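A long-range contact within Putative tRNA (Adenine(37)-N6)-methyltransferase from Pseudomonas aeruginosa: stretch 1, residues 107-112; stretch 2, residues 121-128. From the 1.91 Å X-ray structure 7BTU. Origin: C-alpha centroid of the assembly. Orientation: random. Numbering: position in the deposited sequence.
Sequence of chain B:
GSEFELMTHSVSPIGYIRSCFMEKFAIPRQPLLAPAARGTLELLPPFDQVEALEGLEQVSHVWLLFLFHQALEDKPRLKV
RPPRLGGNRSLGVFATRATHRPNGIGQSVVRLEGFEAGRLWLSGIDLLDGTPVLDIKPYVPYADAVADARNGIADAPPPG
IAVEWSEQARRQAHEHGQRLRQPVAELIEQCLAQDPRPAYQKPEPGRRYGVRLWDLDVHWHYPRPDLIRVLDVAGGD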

ATOM      1  N   GLN B 107       3.137  -3.553   4.479  1.00 14.76           N
ATOM      2  CA  GLN B 107       2.768  -3.553   3.077  1.00 14.27           C
ATOM      3  C   GLN B 107       4.062  -3.430   2.301  1.00 17.09           C
ATOM      4  O   GLN B 107       5.010  -2.805   2.783  1.00 18.25           O
ATOM      5  CB  GLN B 107       1.855  -2.414   2.723  1.00 16.30           C
ATOM      6  CG  GLN B 107       2.550  -1.076   3.005  1.00 22.73           C
ATOM      7  CD  GLN B 107       1.674   0.103   2.724  1.00 28.59           C
ATOM      8  OE1 GLN B 107       0.471   0.112   3.051  1.00 31.18           O
ATOM      9  NE2 GLN B 107       2.254   1.099   2.065  1.00 27.89           N
ATOM     10  N   SER B 108       4.134  -4.092   1.151  1.00 14.12           N
ATOM     11  CA  SER B 108       5.298  -3.814   0.336  1.00 19.71           C
ATOM     12  C   SER B 108       4.945  -3.974  -1.144  1.00 16.33           C
ATOM     13  O   SER B 108       4.064  -4.767  -1.512  1.00 14.06           O
ATOM     14  CB  SER B 108       6.470  -4.684   0.766  1.00 25.99           C
ATOM     15  OG  SER B 108       6.475  -5.925   0.144  1.00 30.62           O
ATOM     16  N   VAL B 109       5.621  -3.181  -1.987  1.00 17.36           N
ATOM     17  CA  VAL B 109       5.457  -3.284  -3.436  1.00 18.58           C
ATOM     18  C   VAL B 109       6.676  -4.009  -3.952  1.00 21.07           C
ATOM     19  O   VAL B 109       7.808  -3.708  -3.536  1.00 18.87           O
ATOM     20  CB  VAL B 109       5.249  -1.916  -4.121  1.00 18.96           C
ATOM     21  CG1 VAL B 109       6.254  -0.879  -3.664  1.00 24.22           C
ATOM     22  CG2 VAL B 109       5.331  -2.069  -5.660  1.00 17.91           C
ATOM     23  N   VAL B 110       6.442  -5.020  -4.801  1.00 16.05           N
ATOM     24  CA  VAL B 110       7.521  -5.878  -5.263  1.00 13.76           C
ATOM     25  C   VAL B 110       7.314  -6.098  -6.742  1.00 18.04           C
ATOM     26  O   VAL B 110       6.189  -6.112  -7.228  1.00 13.84           O
ATOM     27  CB  VAL B 110       7.535  -7.205  -4.425  1.00 19.53           C
ATOM     28  CG1 VAL B 110       6.290  -8.000  -4.623  1.00 19.15           C
ATOM     29  CG2 VAL B 110       8.736  -8.050  -4.679  1.00 19.16           C
ATOM     30  N   ARG B 111       8.405  -6.321  -7.449  1.00 15.09           N
ATOM     31  CA  ARG B 111       8.331  -6.640  -8.861  1.00 17.05           C
ATOM     32  C   ARG B 111       7.886  -8.086  -9.028  1.00 15.54           C
ATOM     33  O   ARG B 111       8.425  -8.989  -8.373  1.00 14.76           O
ATOM     34  CB  ARG B 111       9.712  -6.445  -9.517  1.00 18.12           C
ATOM     35  CG  ARG B 111       9.649  -6.777 -11.016  1.00 23.73           C
ATOM     36  CD  ARG B 111       9.171  -5.569 -11.760  1.00 31.18           C
ATOM     37  NE  ARG B 111       9.646  -5.576 -13.147  1.00 33.71           N
ATOM     38  CZ  ARG B 111       9.060  -6.288 -14.099  1.00 34.25           C
ATOM     39  NH1 ARG B 111       7.980  -7.026 -13.798  1.00 26.40           N
ATOM     40  NH2 ARG B 111       9.545  -6.256 -15.346  1.00 38.54           N
ATOM     41  N   LEU B 112       6.866  -8.304  -9.881  1.00 14.29           N
ATOM     42  CA  LEU B 112       6.357  -9.638 -10.174  1.00 15.58           C
ATOM     43  C   LEU B 112       7.111 -10.126 -11.415  1.00 20.93           C
ATOM     44  O   LEU B 112       6.941  -9.565 -12.500  1.00 21.22           O
ATOM     45  CB  LEU B 112       4.834  -9.605 -10.439  1.00 15.00           C
ATOM     46  CG  LEU B 112       4.214 -10.940 -10.823  1.00 15.55           C
ATOM     47  CD1 LEU B 112       4.413 -11.971  -9.693  1.00 14.82           C
ATOM     48  CD2 LEU B 112       2.656 -10.745 -11.034  1.00 14.47           C
ATOM     49  N   TRP B 121       6.848 -15.501  -8.536  1.00 18.59           N
ATOM     50  CA  TRP B 121       8.287 -15.187  -8.589  1.00 20.93           C
ATOM     51  C   TRP B 121       8.477 -13.683  -8.444  1.00 17.69           C
ATOM     52  O   TRP B 121       7.909 -12.906  -9.213  1.00 18.14           O
ATOM     53  CB  TRP B 121       8.908 -15.646  -9.918  1.00 25.15           C
ATOM     54  CG  TRP B 121       9.297 -17.014  -9.836  1.00 28.06           C
ATOM     55  CD1 TRP B 121      10.440 -17.516  -9.229  1.00 31.56           C
ATOM     56  CD2 TRP B 121       8.562 -18.136 -10.299  1.00 30.07           C
ATOM     57  NE1 TRP B 121      10.457 -18.870  -9.333  1.00 32.70           N
ATOM     58  CE2 TRP B 121       9.316 -19.287  -9.972  1.00 31.73           C
ATOM     59  CE3 TRP B 121       7.364 -18.287 -10.991  1.00 32.39           C
ATOM     60  CZ2 TRP B 121       8.897 -20.555 -10.284  1.00 36.19           C
ATOM     61  CZ3 TRP B 121       6.955 -19.559 -11.318  1.00 38.29           C
ATOM     62  CH2 TRP B 121       7.715 -20.680 -10.963  1.00 38.49           C
ATOM     63  N   LEU B 122       9.295 -13.275  -7.468  1.00 14.84           N
ATOM     64  CA  LEU B 122       9.416 -11.889  -7.074  1.00 15.23           C
ATOM     65  C   LEU B 122      10.878 -11.438  -7.208  1.00 15.52           C
ATOM     66  O   LEU B 122      11.808 -12.238  -7.066  1.00 17.16           O
ATOM     67  CB  LEU B 122       8.961 -11.670  -5.599  1.00 15.17           C
ATOM     68  CG  LEU B 122       7.592 -12.304  -5.326  1.00 17.37           C
ATOM     69  CD1 LEU B 122       7.241 -12.264  -3.803  1.00 16.39           C
ATOM     70  CD2 LEU B 122       6.536 -11.625  -6.235  1.00 17.96           C
ATOM     71  N   SER B 123      11.066 -10.139  -7.411  1.00 15.56           N
ATOM     72  CA  SER B 123      12.413  -9.568  -7.427  1.00 16.68           C
ATOM     73  C   SER B 123      12.332  -8.195  -6.816  1.00 17.89           C
ATOM     74  O   SER B 123      11.243  -7.606  -6.703  1.00 15.35           O
ATOM     75  CB  SER B 123      12.998  -9.487  -8.843  1.00 20.87           C
ATOM     76  OG  SER B 123      12.250  -8.541  -9.554  1.00 24.63           O
ATOM     77  N   GLY B 124      13.491  -7.716  -6.364  1.00 19.10           N
ATOM     78  CA  GLY B 124      13.465  -6.491  -5.609  1.00 17.33           C
ATOM     79  C   GLY B 124      12.745  -6.666  -4.300  1.00 16.83           C
ATOM     80  O   GLY B 124      12.084  -5.734  -3.840  1.00 20.79           O
ATOM     81  N   ILE B 125      12.880  -7.814  -3.683  1.00 17.76           N
ATOM     82  CA  ILE B 125      12.047  -8.150  -2.535  1.00 19.69           C
ATOM     83  C   ILE B 125      12.600  -7.454  -1.289  1.00 21.24           C
ATOM     84  O   ILE B 125      13.798  -7.168  -1.195  1.00 15.97           O
ATOM     85  CB  ILE B 125      12.015  -9.694  -2.382  1.00 22.00           C
ATOM     86  CG1 ILE B 125      10.765 -10.166  -1.620  1.00 26.46           C
ATOM     87  CG2 ILE B 125      13.308 -10.268  -1.719  1.00 22.17           C
ATOM     88  CD1 ILE B 125      10.646 -11.652  -1.616  1.00 28.54           C
ATOM     89  N   ASP B 126      11.721  -7.154  -0.313  1.00 15.59           N
ATOM     90  CA  ASP B 126      12.167  -6.590   0.952  1.00 19.23           C
ATOM     91  C   ASP B 126      11.599  -7.351   2.137  1.00 20.00           C
ATOM     92  O   ASP B 126      11.382  -6.750   3.191  1.00 21.11           O
ATOM     93  CB  ASP B 126      11.796  -5.108   1.056  1.00 24.40           C
ATOM     94  CG  ASP B 126      10.273  -4.853   1.076  1.00 26.89           C
ATOM     95  OD1 ASP B 126       9.465  -5.816   0.877  1.00 25.75           O
ATOM     96  OD2 ASP B 126       9.886  -3.664   1.272  1.00 27.65           O
ATOM     97  N   LEU B 127      11.235  -8.616   1.952  1.00 18.83           N
ATOM     98  CA  LEU B 127      10.580  -9.403   2.991  1.00 17.47           C
ATOM     99  C   LEU B 127      11.495 -10.501   3.476  1.00 19.25           C
ATOM    100  O   LEU B 127      12.146 -11.161   2.670  1.00 16.69           O
ATOM    101  CB  LEU B 127       9.267 -10.038   2.473  1.00 19.32           C
ATOM    102  CG  LEU B 127       8.226  -8.991   2.063  1.00 22.94           C
ATOM    103  CD1 LEU B 127       7.004  -9.671   1.502  1.00 19.84           C
ATOM    104  CD2 LEU B 127       7.845  -8.138   3.266  1.00 20.83           C
ATOM    105  N   LEU B 128      11.449 -10.765   4.772  1.00 16.22           N
ATOM    106  CA  LEU B 128      12.237 -11.843   5.351  1.00 19.31           C
ATOM    107  C   LEU B 128      11.730 -13.202   4.904  1.00 17.21           C
ATOM    108  O   LEU B 128      10.526 -13.406   4.683  1.00 17.56           O
ATOM    109  CB  LEU B 128      12.175 -11.770   6.891  1.00 18.31           C
ATOM    110  CG  LEU B 128      12.933 -10.570   7.468  1.00 20.16           C
ATOM    111  CD1 LEU B 128      12.552 -10.367   8.974  1.00 23.45           C
ATOM    112  CD2 LEU B 128      14.493 -10.755   7.363  1.00 22.04           C
TER
HETATM  113  O   HOH W   1       7.980  -3.169   2.999  1.00 35.01           O
HETATM  114  O   HOH W   2       9.902  -5.029  -2.254  1.00 24.72           O
HETATM  115  O   HOH W   3       8.871  -2.184  -1.185  1.00 32.94           O

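Residues 107-112 form one continuous strand, and residues 121-123 belong to a second strand that runs against it in antiparallel register before the chain leaves the pairing at Gly-124. The N-to-C directions of the two strands make an angle of 118°, and their axes approach to 4.9 Å. Arg-111 and Ser-123 form a hydrogen-bonded pair: Arg-111 N donates to Ser-123 O at 3.2 Å, and Ser-123 N donates to Arg-111 O at 3.0 Å, the latter with the straighter geometry. Arg-111 O also receives a CA-H...O contact from Leu-122 CA at 3.3 Å. Leu-112 and Leu-122 follow as a non-hydrogen-bonded pair, with their CA atoms 4.9 Å apart. Beyond this ladder the backbones diverge, and the CA atoms of Ser-108 and Asp-126 are 7.4 Å apart.

Gly-124 marks the departure from the strand. Its phi/psi of 66/36° has the positive phi that favours glycine. Water 2 lies 2.8 Å from Gly-124 O and 2.8 Å from Val-109 O, where direct backbone pairing has ended.

Alternation along the first strand directs Ser-108 and Val-110 toward the second stretch, while Gln-107 and Val-109 point away. Val-110 is the apolar centre of the contact, covered over 72 Å² by the other stretch. Its CG2 packs 3.7 Å from Leu-122 CB and 4.2 Å from Ile-125 CG1, so the branched side chain of Val-110 packs against both the end of the second strand and the loop that follows it. Leu-112 and Leu-122 share one face of the sheet, where Leu-112 CD1 meets Leu-122 CD2 at 4.1 Å. On the other face, Arg-111 CB lies 3.3 Å from Ser-123 OG; the small serine accommodates the aliphatic base of the arginine, whose end leads away and is hydrogen-bonded through NH1 elsewhere in the structure.

Where the backbones have separated, polar side chains bridge the gap. Ser-108 OG donates a 3.1 Å hydrogen bond to Asp-126 OD1, so the buried hydroxyl finds an acceptor. The CA-to-CB bond of Asp-126 points sideways, but its p rotamer brings the carboxylate nearer to the strand. Its other oxygen is served by water: water 1 joins Asp-126 OD2, at 2.6 Å, to Gln-107 O, at 3.0 Å. Leu-127 CG, 4.0 Å from Ser-108 OG, adds an apolar neighbour to the serine. Altogether the contact buries 421 Å², summed over both stretches.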